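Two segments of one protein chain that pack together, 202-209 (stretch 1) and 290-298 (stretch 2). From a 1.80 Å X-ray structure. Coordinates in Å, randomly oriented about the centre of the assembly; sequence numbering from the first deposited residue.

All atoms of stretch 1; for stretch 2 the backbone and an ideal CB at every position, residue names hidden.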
ATOM      1  N   GLY A 202     -29.198   3.913  -3.968  1.00 32.53           N
ATOM      2  CA  GLY A 202     -29.068   4.054  -2.529  1.00 29.29           C
ATOM      3  C   GLY A 202     -29.885   3.099  -1.690  1.00 28.25           C
ATOM      4  O   GLY A 202     -29.550   2.866  -0.527  1.00 27.68           O
ATOM      5  N   TRP A 203     -30.941   2.520  -2.266  1.00 28.03           N
ATOM      6  CA  TRP A 203     -31.762   1.546  -1.530  1.00 26.80           C
ATOM      7  C   TRP A 203     -30.954   0.329  -1.090  1.00 26.40           C
ATOM      8  O   TRP A 203     -31.327  -0.361  -0.132  1.00 25.76           O
ATOM      9  CB  TRP A 203     -32.974   1.115  -2.346  1.00 27.59           C
ATOM     10  CG  TRP A 203     -32.637   0.526  -3.683  1.00 28.38           C
ATOM     11  CD1 TRP A 203     -32.618   1.165  -4.884  1.00 29.04           C
ATOM     12  CD2 TRP A 203     -32.297  -0.842  -3.940  1.00 30.11           C
ATOM     13  NE1 TRP A 203     -32.269   0.273  -5.888  1.00 30.45           N
ATOM     14  CE2 TRP A 203     -32.080  -0.968  -5.333  1.00 30.23           C
ATOM     15  CE3 TRP A 203     -32.168  -1.976  -3.128  1.00 28.88           C
ATOM     16  CZ2 TRP A 203     -31.734  -2.187  -5.929  1.00 32.30           C
ATOM     17  CZ3 TRP A 203     -31.821  -3.183  -3.722  1.00 31.30           C
ATOM     18  CH2 TRP A 203     -31.619  -3.281  -5.109  1.00 28.64           C
ATOM     19  N   ARG A 204     -29.861   0.058  -1.818  1.00 26.92           N
ATOM     20  CA  ARG A 204     -28.920  -1.013  -1.469  1.00 26.35           C
ATOM     21  C   ARG A 204     -28.163  -0.780  -0.186  1.00 27.16           C
ATOM     22  O   ARG A 204     -27.613  -1.735   0.388  1.00 27.36           O
ATOM     23  CB  ARG A 204     -27.888  -1.185  -2.574  1.00 30.52           C
ATOM     24  CG  ARG A 204     -28.464  -1.642  -3.899  1.00 31.82           C
ATOM     25  CD  ARG A 204     -27.329  -1.921  -4.871  1.00 37.25           C
ATOM     26  NE  ARG A 204     -27.835  -2.130  -6.218  1.00 41.83           N
ATOM     27  CZ  ARG A 204     -28.324  -3.277  -6.673  1.00 41.41           C
ATOM     28  NH1 ARG A 204     -28.374  -4.353  -5.888  1.00 39.59           N
ATOM     29  NH2 ARG A 204     -28.761  -3.340  -7.922  1.00 43.40           N
ATOM     30  N   ARG A 205     -28.105   0.476   0.256  1.00 26.41           N
ATOM     31  CA  ARG A 205     -27.218   0.862   1.363  1.00 25.64           C
ATOM     32  C   ARG A 205     -27.987   1.594   2.443  1.00 24.44           C
ATOM     33  O   ARG A 205     -27.933   2.827   2.523  1.00 24.11           O
ATOM     34  CB  ARG A 205     -26.006   1.689   0.880  1.00 28.43           C
ATOM     35  CG  ARG A 205     -25.064   0.896  -0.037  1.00 30.84           C
ATOM     36  CD  ARG A 205     -24.010   1.744  -0.727  1.00 34.39           C
ATOM     37  NE  ARG A 205     -24.585   2.824  -1.522  1.00 35.05           N
ATOM     38  CZ  ARG A 205     -24.994   2.709  -2.783  1.00 37.13           C
ATOM     39  NH1 ARG A 205     -24.901   1.549  -3.428  1.00 36.65           N
ATOM     40  NH2 ARG A 205     -25.513   3.768  -3.400  1.00 36.92           N
ATOM     41  N   PRO A 206     -28.745   0.838   3.255  1.00 25.63           N
ATOM     42  CA  PRO A 206     -29.475   1.434   4.384  1.00 25.70           C
ATOM     43  C   PRO A 206     -28.567   2.223   5.318  1.00 27.01           C
ATOM     44  O   PRO A 206     -27.435   1.820   5.560  1.00 28.25           O
ATOM     45  CB  PRO A 206     -30.038   0.216   5.135  1.00 25.83           C
ATOM     46  CG  PRO A 206     -30.054  -0.878   4.148  1.00 26.51           C
ATOM     47  CD  PRO A 206     -28.960  -0.612   3.151  1.00 25.39           C
ATOM     48  N   ALA A 207     -29.072   3.336   5.831  1.00 26.45           N
ATOM     49  CA  ALA A 207     -28.387   4.128   6.853  1.00 25.64           C
ATOM     50  C   ALA A 207     -28.875   3.710   8.234  1.00 28.67           C
ATOM     51  O   ALA A 207     -30.062   3.353   8.423  1.00 24.63           O
ATOM     52  CB  ALA A 207     -28.646   5.602   6.637  1.00 26.65           C
ATOM     53  N   VAL A 208     -27.960   3.763   9.202  1.00 28.62           N
ATOM     54  CA  VAL A 208     -28.302   3.564  10.603  1.00 30.38           C
ATOM     55  C   VAL A 208     -27.986   4.859  11.365  1.00 31.04           C
ATOM     56  O   VAL A 208     -26.869   5.351  11.300  1.00 30.69           O
ATOM     57  CB  VAL A 208     -27.525   2.376  11.222  1.00 31.86           C
ATOM     58  CG1 VAL A 208     -27.900   2.190  12.694  1.00 32.45           C
ATOM     59  CG2 VAL A 208     -27.845   1.102  10.468  1.00 32.79           C
ATOM     60  N   ILE A 209     -28.975   5.397  12.073  1.00 29.11           N
ATOM     61  CA  ILE A 209     -28.867   6.721  12.717  1.00 31.40           C
ATOM     62  C   ILE A 209     -29.196   6.569  14.197  1.00 29.58           C
ATOM     63  O   ILE A 209     -30.204   5.964  14.538  1.00 27.92           O
ATOM     64  CB  ILE A 209     -29.868   7.751  12.128  1.00 29.38           C
ATOM     65  CG1 ILE A 209     -29.773   7.835  10.597  1.00 32.70           C
ATOM     66  CG2 ILE A 209     -29.645   9.145  12.743  1.00 32.05           C
ATOM     67  CD1 ILE A 209     -30.880   7.081   9.883  1.00 32.58           C
ATOM     68  N   UNK A 290     -39.693  -8.834  -3.040  1.00 29.47           N
ATOM     69  CA  UNK A 290     -39.614  -7.735  -4.021  1.00 28.64           C
ATOM     70  C   UNK A 290     -38.328  -7.806  -4.826  1.00 29.39           C
ATOM     71  O   UNK A 290     -37.618  -8.815  -4.770  1.00 32.80           O
ATOM     72  CB  UNK A 290     -39.708  -6.379  -3.319  1.00 28.64           C
ATOM     73  N   UNK A 291     -38.009  -6.749  -5.577  1.00 28.30           N
ATOM     74  CA  UNK A 291     -36.751  -6.775  -6.335  1.00 28.84           C
ATOM     75  C   UNK A 291     -35.515  -6.452  -5.505  1.00 29.14           C
ATOM     76  O   UNK A 291     -34.398  -6.479  -6.038  1.00 29.57           O
ATOM     77  CB  UNK A 291     -36.837  -5.785  -7.499  1.00 28.84           C
ATOM     78  N   UNK A 292     -35.702  -6.133  -4.216  1.00 27.42           N
ATOM     79  CA  UNK A 292     -34.637  -5.510  -3.446  1.00 25.54           C
ATOM     80  C   UNK A 292     -33.732  -6.490  -2.692  1.00 27.74           C
ATOM     81  O   UNK A 292     -32.613  -6.119  -2.311  1.00 30.83           O
ATOM     82  CB  UNK A 292     -35.256  -4.531  -2.446  1.00 25.54           C
ATOM     83  N   UNK A 293     -34.221  -7.722  -2.472  1.00 29.16           N
ATOM     84  CA  UNK A 293     -33.472  -8.786  -1.798  1.00 28.49           C
ATOM     85  C   UNK A 293     -33.148  -8.511  -0.337  1.00 30.90           C
ATOM     86  O   UNK A 293     -33.809  -7.692   0.319  1.00 28.90           O
ATOM     87  CB  UNK A 293     -32.164  -9.037  -2.551  1.00 28.49           C
ATOM     88  N   UNK A 294     -32.100  -9.163   0.159  1.00 29.29           N
ATOM     89  CA  UNK A 294     -31.821  -9.200   1.594  1.00 30.43           C
ATOM     90  C   UNK A 294     -30.931  -8.038   2.040  1.00 30.63           C
ATOM     91  O   UNK A 294     -29.862  -8.237   2.631  1.00 29.94           O
ATOM     92  CB  UNK A 294     -31.158 -10.529   1.962  1.00 30.43           C
ATOM     93  N   UNK A 295     -31.410  -6.822   1.792  1.00 28.88           N
ATOM     94  CA  UNK A 295     -30.676  -5.597   2.050  1.00 29.55           C
ATOM     95  C   UNK A 295     -30.361  -5.432   3.543  1.00 26.32           C
ATOM     96  O   UNK A 295     -31.232  -5.621   4.379  1.00 25.26           O
ATOM     97  CB  UNK A 295     -31.474  -4.394   1.542  1.00 29.55           C
ATOM     98  N   UNK A 296     -29.107  -5.108   3.871  1.00 26.24           N
ATOM     99  CA  UNK A 296     -28.702  -4.886   5.271  1.00 25.65           C
ATOM    100  C   UNK A 296     -27.778  -3.688   5.435  1.00 25.65           C
ATOM    101  O   UNK A 296     -26.900  -3.462   4.602  1.00 27.45           O
ATOM    102  CB  UNK A 296     -28.009  -6.135   5.820  1.00 25.65           C
ATOM    103  N   UNK A 297     -27.950  -2.924   6.526  1.00 26.16           N
ATOM    104  CA  UNK A 297     -26.998  -1.855   6.832  1.00 25.18           C
ATOM    105  C   UNK A 297     -25.645  -2.491   7.148  1.00 24.19           C
ATOM    106  O   UNK A 297     -25.594  -3.638   7.601  1.00 26.57           O
ATOM    107  CB  UNK A 297     -27.486  -0.994   7.999  1.00 25.18           C
ATOM    108  N   UNK A 298     -24.571  -1.765   6.878  1.00 26.91           N
ATOM    109  CA  UNK A 298     -23.205  -2.231   7.127  1.00 28.30           C
ATOM    110  C   UNK A 298     -22.712  -1.684   8.476  1.00 29.72           C
ATOM    111  O   UNK A 298     -22.842  -0.508   8.739  1.00 30.95           O
ATOM    112  CB  UNK A 298     -22.271  -1.799   5.995  1.00 28.30           C
TER

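Position 290 lies beyond the reach of stretch 1, so the contact places no demand on it. Its backbone does: phi/psi of 69/-168° favours a residue without a side chain, and the deposited residue is Gly290. At position 291 the CA-to-CB bond runs sideways, and its ideal CB has no atom of stretch 1 within 5.5 Å. With phi at -80° many residues would serve, proline among them. Pro291 is found, and its part in the contact is slight: its carbonyl O comes 4.3 Å from Trp203 CH2.

Position 292 is more constrained. Its CA-to-CB bond also points sideways, but the ideal CB sits 3.9 Å from Trp203 CZ3, beside a broad indole that offers an apolar surface. Leucine, methionine or an aromatic residue could all exploit it. The deposited residue is Trp292, with chi1 in the m well. It turns its edge toward the face of Trp203, the centroids of the five-membered ring of Trp292 and the six-membered ring of Trp203 lying 4.8 Å apart, with the planes at 69°. Trp292 CD1 lies over that face, 3.5 Å from Trp203 CE3, while its NE1 is hydrogen-bonded elsewhere in the structure. The backbone adds to the packing, with Trp292 O 3.4 Å from Trp203 CZ3.

At position 293 phi is again positive, at 65°, and nothing of stretch 1 approaches the ideal CB. Gly293 meets the backbone requirement, and its O accepts a weak hydrogen bond from the N of position 295. Position 294 is out of reach of stretch 1, so polar or charged side chains would be as acceptable as any; Arg294 is found, and its side chain makes no contact with stretch 1.

Position 295 points directly toward stretch 1. Its ideal CB is 4.4 Å from Trp203 O and 4.6 Å from Pro206 CG, with the indole nearby, so a compact apolar residue such as valine or isoleucine would suit. Val295, with chi1 t, uses both methyl groups: CG1 packs 3.2 Å from Pro206 CG and 3.6 Å from Trp203 O, whereas CG2 sits at the edge of the indole, 3.9 Å from Trp203 CZ3.

The CA-to-CB bond of position 296 points away, leaving small or polar residues equally plausible. Ala296 contributes mainly through its backbone: one water donates hydrogen bonds to Ala296 O (2.6 Å) and Arg204 O (3.0 Å), linking stretches that share no direct hydrogen bond.

At position 297 the bond runs sideways, yet the ideal CB is tight against Val208 CG2, at 3.3 Å, and 3.7 Å from Pro206 O. Small or compact apolar residues are indicated, and phi of -65° also permits proline. Pro297 retains the close contact, its CB 3.3 Å from Val208 CG2, and its CG lies 4.0 Å from Pro206 CB.

Position 298 points sideways into space free of stretch 1, where many side chains could fit. Val298 instead joins through its backbone: a second water accepts from Val298 N at 3.3 Å and donates to Pro206 O at 2.9 Å.

Stretch 2 (290-298) GPWGRVAPV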
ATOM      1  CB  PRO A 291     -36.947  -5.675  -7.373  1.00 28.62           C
ATOM      2  CG  PRO A 291     -37.951  -4.750  -6.779  1.00 28.45           C
ATOM      3  CD  PRO A 291     -38.800  -5.536  -5.837  1.00 27.55           C
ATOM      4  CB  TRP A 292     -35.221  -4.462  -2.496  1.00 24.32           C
ATOM      5  CG  TRP A 292     -36.016  -3.402  -3.189  1.00 22.21           C
ATOM      6  CD1 TRP A 292     -35.539  -2.423  -4.016  1.00 22.62           C
ATOM      7  CD2 TRP A 292     -37.434  -3.205  -3.107  1.00 23.11           C
ATOM      8  NE1 TRP A 292     -36.581  -1.637  -4.467  1.00 24.32           N
ATOM      9  CE2 TRP A 292     -37.746  -2.071  -3.905  1.00 22.89           C
ATOM     10  CE3 TRP A 292     -38.473  -3.852  -2.399  1.00 23.63           C
ATOM     11  CZ2 TRP A 292     -39.050  -1.591  -4.053  1.00 22.87           C
ATOM     12  CZ3 TRP A 292     -39.781  -3.362  -2.542  1.00 23.13           C
ATOM     13  CH2 TRP A 292     -40.050  -2.245  -3.358  1.00 21.97           C
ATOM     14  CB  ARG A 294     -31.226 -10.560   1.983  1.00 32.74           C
ATOM     15  CG  ARG A 294     -32.138 -11.737   1.665  1.00 36.26           C
ATOM     16  CD  ARG A 294     -31.571 -13.068   2.172  1.00 39.82           C
ATOM     17  NE  ARG A 294     -31.441 -13.102   3.634  1.00 42.30           N
ATOM     18  CZ  ARG A 294     -32.346 -13.600   4.483  1.00 44.74           C
ATOM     19  NH1 ARG A 294     -33.482 -14.129   4.047  1.00 48.49           N
ATOM     20  NH2 ARG A 294     -32.118 -13.568   5.788  1.00 47.56           N
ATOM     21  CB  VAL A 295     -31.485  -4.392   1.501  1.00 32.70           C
ATOM     22  CG1 VAL A 295     -31.116  -3.111   2.192  1.00 36.74           C
ATOM     23  CG2 VAL A 295     -31.270  -4.255   0.004  1.00 35.65           C
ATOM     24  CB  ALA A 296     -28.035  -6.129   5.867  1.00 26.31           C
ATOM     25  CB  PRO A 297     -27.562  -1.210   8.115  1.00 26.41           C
ATOM     26  CG  PRO A 297     -28.896  -1.820   8.352  1.00 26.13           C
ATOM     27  CD  PRO A 297     -29.005  -3.077   7.541  1.00 25.96           C
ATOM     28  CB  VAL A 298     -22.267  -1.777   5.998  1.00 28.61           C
ATOM     29  CG1 VAL A 298     -20.812  -2.140   6.318  1.00 28.43           C
ATOM     30  CG2 VAL A 298     -22.700  -2.406   4.677  1.00 32.26           C
TER
HETATM   31  O   HOH W   1     -25.755  -1.992   2.731  1.00 34.17           O
HETATM   32  O   HOH W   2     -25.358   0.216   4.413  1.00 42.03           O
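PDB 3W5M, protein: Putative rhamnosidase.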